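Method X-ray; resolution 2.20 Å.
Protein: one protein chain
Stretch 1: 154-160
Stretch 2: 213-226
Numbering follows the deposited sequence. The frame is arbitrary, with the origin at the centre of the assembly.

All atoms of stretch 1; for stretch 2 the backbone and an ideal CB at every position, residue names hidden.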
# COMPACT_ATOMS: atom_id res chain seq x y z
N GLU C 154 6.23 4.81 -30.30
CA GLU C 154 5.36 3.73 -30.76
C GLU C 154 3.97 4.34 -30.86
O GLU C 154 3.46 4.95 -29.91
CB GLU C 154 5.35 2.54 -29.81
CG GLU C 154 4.57 1.36 -30.39
CD GLU C 154 4.68 0.07 -29.58
OE1 GLU C 154 5.00 0.14 -28.36
OE2 GLU C 154 4.42 -1.00 -30.16
N PHE C 155 3.35 4.17 -32.02
CA PHE C 155 2.06 4.76 -32.32
C PHE C 155 1.23 3.74 -33.11
O PHE C 155 1.52 3.46 -34.28
CB PHE C 155 2.37 6.03 -33.13
CG PHE C 155 1.21 6.94 -33.35
CD1 PHE C 155 0.21 7.08 -32.39
CD2 PHE C 155 1.16 7.74 -34.49
CE1 PHE C 155 -0.81 8.01 -32.57
CE2 PHE C 155 0.14 8.66 -34.67
CZ PHE C 155 -0.84 8.80 -33.71
N LYS C 156 0.21 3.18 -32.47
CA LYS C 156 -0.61 2.16 -33.11
C LYS C 156 -2.07 2.13 -32.64
O LYS C 156 -2.42 2.70 -31.60
CB LYS C 156 0.01 0.78 -32.89
CG LYS C 156 0.22 0.43 -31.42
CD LYS C 156 0.59 -1.02 -31.23
CE LYS C 156 0.76 -1.36 -29.76
NZ LYS C 156 1.08 -2.82 -29.59
N GLY C 157 -2.90 1.45 -33.42
CA GLY C 157 -4.30 1.36 -33.06
C GLY C 157 -5.05 0.41 -33.95
O GLY C 157 -4.51 -0.07 -34.94
N THR C 158 -6.30 0.15 -33.59
CA THR C 158 -7.13 -0.75 -34.35
C THR C 158 -8.61 -0.47 -34.07
O THR C 158 -8.95 0.36 -33.24
CB THR C 158 -6.81 -2.22 -33.98
OG1 THR C 158 -7.56 -3.11 -34.82
CG2 THR C 158 -7.19 -2.50 -32.53
N VAL C 159 -9.48 -1.17 -34.79
CA VAL C 159 -10.90 -1.01 -34.57
C VAL C 159 -11.40 -2.39 -34.19
O VAL C 159 -10.93 -3.40 -34.72
CB VAL C 159 -11.63 -0.51 -35.84
CG1 VAL C 159 -13.13 -0.52 -35.60
CG2 VAL C 159 -11.18 0.89 -36.18
N LEU C 160 -12.33 -2.45 -33.24
CA LEU C 160 -12.89 -3.71 -32.80
C LEU C 160 -14.40 -3.65 -32.94
O LEU C 160 -14.98 -2.57 -32.86
CB LEU C 160 -12.48 -3.99 -31.36
CG LEU C 160 -10.96 -4.02 -31.25
CD1 LEU C 160 -10.48 -2.78 -30.51
CD2 LEU C 160 -10.50 -5.28 -30.56
N UNK C 213 -8.92 7.16 -42.50
CA UNK C 213 -9.33 5.87 -41.98
C UNK C 213 -10.66 5.89 -41.25
O UNK C 213 -11.38 6.89 -41.30
CB UNK C 213 -8.25 5.33 -41.04
N UNK C 214 -11.00 4.80 -40.54
CA UNK C 214 -12.26 4.71 -39.79
C UNK C 214 -12.37 5.91 -38.86
O UNK C 214 -11.36 6.33 -38.28
CB UNK C 214 -12.34 3.40 -39.00
N UNK C 215 -13.57 6.46 -38.72
CA UNK C 215 -13.80 7.62 -37.86
C UNK C 215 -13.32 7.34 -36.43
O UNK C 215 -12.53 8.11 -35.87
CB UNK C 215 -15.28 7.99 -37.86
N UNK C 216 -13.81 6.26 -35.84
CA UNK C 216 -13.44 5.90 -34.47
C UNK C 216 -11.93 5.98 -34.24
O UNK C 216 -11.49 6.51 -33.22
CB UNK C 216 -13.94 4.49 -34.15
N UNK C 217 -11.16 5.45 -35.18
CA UNK C 217 -9.70 5.45 -35.04
C UNK C 217 -9.10 6.84 -35.22
O UNK C 217 -8.19 7.22 -34.49
CB UNK C 217 -9.08 4.49 -36.05
N UNK C 218 -9.61 7.59 -36.19
CA UNK C 218 -9.13 8.94 -36.43
C UNK C 218 -9.37 9.80 -35.20
O UNK C 218 -8.59 10.70 -34.89
CB UNK C 218 -9.81 9.55 -37.66
N UNK C 219 -10.45 9.53 -34.49
CA UNK C 219 -10.77 10.31 -33.30
C UNK C 219 -9.84 9.95 -32.14
O UNK C 219 -9.30 10.83 -31.48
CB UNK C 219 -12.23 10.09 -32.90
N UNK C 220 -9.67 8.65 -31.89
CA UNK C 220 -8.80 8.20 -30.80
C UNK C 220 -7.38 8.72 -31.04
O UNK C 220 -6.74 9.24 -30.12
CB UNK C 220 -8.81 6.67 -30.69
N UNK C 221 -6.91 8.59 -32.28
CA UNK C 221 -5.58 9.04 -32.65
C UNK C 221 -5.48 10.55 -32.42
O UNK C 221 -4.47 11.05 -31.88
CB UNK C 221 -5.27 8.68 -34.11
N UNK C 222 -6.52 11.28 -32.80
CA UNK C 222 -6.53 12.72 -32.60
C UNK C 222 -6.37 13.04 -31.13
O UNK C 222 -5.61 13.94 -30.75
CB UNK C 222 -7.82 13.34 -33.15
N UNK C 223 -7.08 12.28 -30.30
CA UNK C 223 -7.02 12.47 -28.86
C UNK C 223 -5.60 12.27 -28.34
O UNK C 223 -5.10 13.08 -27.57
CB UNK C 223 -7.98 11.51 -28.16
N UNK C 224 -4.96 11.19 -28.78
CA UNK C 224 -3.59 10.89 -28.33
C UNK C 224 -2.63 12.02 -28.69
O UNK C 224 -1.85 12.47 -27.85
CB UNK C 224 -3.10 9.58 -28.95
N UNK C 225 -2.71 12.49 -29.93
CA UNK C 225 -1.85 13.56 -30.41
C UNK C 225 -2.10 14.90 -29.74
O UNK C 225 -1.16 15.63 -29.42
CB UNK C 225 -2.02 13.71 -31.92
N UNK C 226 -3.37 15.24 -29.51
CA UNK C 226 -3.68 16.51 -28.87
C UNK C 226 -3.21 16.49 -27.43
O UNK C 226 -2.61 17.45 -26.94
CB UNK C 226 -5.18 16.81 -28.94

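Stretch 1 is an extended strand, and the helix of stretch 2 packs over it at 145°, roughly antiparallel. The strand offers mostly apolar surface: Val159 at one end, the bare backbone at Gly157 in the middle, the ring of Phe155 at the other end.

Position 213 lies out of reach, but its phi of 112° favours glycine, and Gly213 is found. At 214 the phi of -54° and psi of 141° allow proline, the position directly precedes the helix, and the ideal CB stands 4.0 Å from Val159 CG2. A compact apolar residue would suit, as would Ser, Thr, Asp or Asn, whose side chains can accept bonds from free backbone NH groups. Pro214, at this N-cap position, cannot do that; it fits by its phi and its apolar contact, CB 3.9 Å from Val159 CG2. Its O accepts a helical hydrogen bond from the N of 218.

Position 215 points away, so stretch 1 sets no preference; it is Leu215. At 216 the CB points toward the strand but stays 5.0 Å from Val159 CG2, so a small or moderate apolar residue is plausible; Ala216 makes no close contact.

At 217 the CB points toward the strand, and the CA is 6.6 Å from the CA of Val159, the closest CA approach of the two stretches. The ideal CB is 4.2 Å from Val159 CG2, and Gly157, without a side chain, leaves room for leucine, isoleucine or methionine. Leu217, with chi1 t and chi2 p, places CD1 3.7 Å from Thr158 N and 4.0 Å from Gly157 C; a CB on Gly157 would clash, 2.9 Å from Leu217 CD1.

Positions 218, 219 and 220 are out of reach: Arg218, Arg219 and Ala220.

At 221 the CB points sideways, 4.4 Å from Phe155 CZ. A long side chain with an aliphatic stem could pass the ring, as could a plain apolar one. Arg221 lays its CG 3.2 Å from Phe155 CZ, a tight contact; its NE is hydrogen-bonded elsewhere in the structure.

Position 222 points away, so stretch 1 sets no preference; an ideal CB would lie 3.2 Å from Arg218 O, a little close, and Gly222 has none. Position 223, out of reach, holds Ala223.

At 224 the CB points toward the strand, 4.6 Å from Phe155 CE1, inviting a branched or long apolar residue. Leu224 brings CD1 to 4.2 Å from Phe155 CE1, at the ring edge. Position 225 points sideways; an apolar residue with a gamma carbon on the ring's side, such as leucine, isoleucine, valine or methionine, could reach it. Leu225, with chi1 m, brings its CG to 3.9 Å from Phe155 CZ. Position 226, beyond reach, is Ala226.

Stretch 2 213-226: GPLALRRARGALLA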
# COMPACT_ATOMS: atom_id res chain seq x y z
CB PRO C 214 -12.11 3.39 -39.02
CG PRO C 214 -11.20 2.60 -39.87
CD PRO C 214 -10.17 3.61 -40.30
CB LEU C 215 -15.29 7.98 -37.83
CG LEU C 215 -15.75 9.43 -37.60
CD1 LEU C 215 -16.95 9.44 -36.66
CD2 LEU C 215 -14.63 10.28 -37.03
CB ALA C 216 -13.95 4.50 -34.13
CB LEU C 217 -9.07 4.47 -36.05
CG LEU C 217 -7.58 4.18 -35.85
CD1 LEU C 217 -7.36 3.64 -34.44
CD2 LEU C 217 -7.10 3.16 -36.88
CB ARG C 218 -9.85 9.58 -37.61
CG ARG C 218 -9.44 9.05 -38.97
CD ARG C 218 -9.90 10.02 -40.05
NE ARG C 218 -11.34 10.18 -40.06
CZ ARG C 218 -11.96 11.35 -40.23
NH1 ARG C 218 -11.25 12.46 -40.40
NH2 ARG C 218 -13.28 11.41 -40.25
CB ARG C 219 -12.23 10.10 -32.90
CG ARG C 219 -13.20 10.49 -34.02
CD ARG C 219 -14.63 10.29 -33.58
NE ARG C 219 -14.99 11.19 -32.49
CZ ARG C 219 -15.66 10.81 -31.41
NH1 ARG C 219 -16.05 9.55 -31.28
NH2 ARG C 219 -15.92 11.70 -30.46
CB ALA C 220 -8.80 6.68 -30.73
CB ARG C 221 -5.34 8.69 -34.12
CG ARG C 221 -3.93 8.88 -34.64
CD ARG C 221 -3.72 8.09 -35.93
NE ARG C 221 -4.61 8.58 -36.98
CZ ARG C 221 -5.09 7.83 -37.97
NH1 ARG C 221 -4.78 6.54 -38.05
NH2 ARG C 221 -5.89 8.37 -38.87
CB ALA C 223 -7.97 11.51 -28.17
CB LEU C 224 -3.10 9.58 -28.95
CG LEU C 224 -3.75 8.27 -28.47
CD1 LEU C 224 -3.24 7.12 -29.32
CD2 LEU C 224 -3.43 8.02 -26.99
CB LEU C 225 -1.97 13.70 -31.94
CG LEU C 225 -1.36 12.55 -32.75
CD1 LEU C 225 -1.71 12.70 -34.22
CD2 LEU C 225 0.16 12.53 -32.55
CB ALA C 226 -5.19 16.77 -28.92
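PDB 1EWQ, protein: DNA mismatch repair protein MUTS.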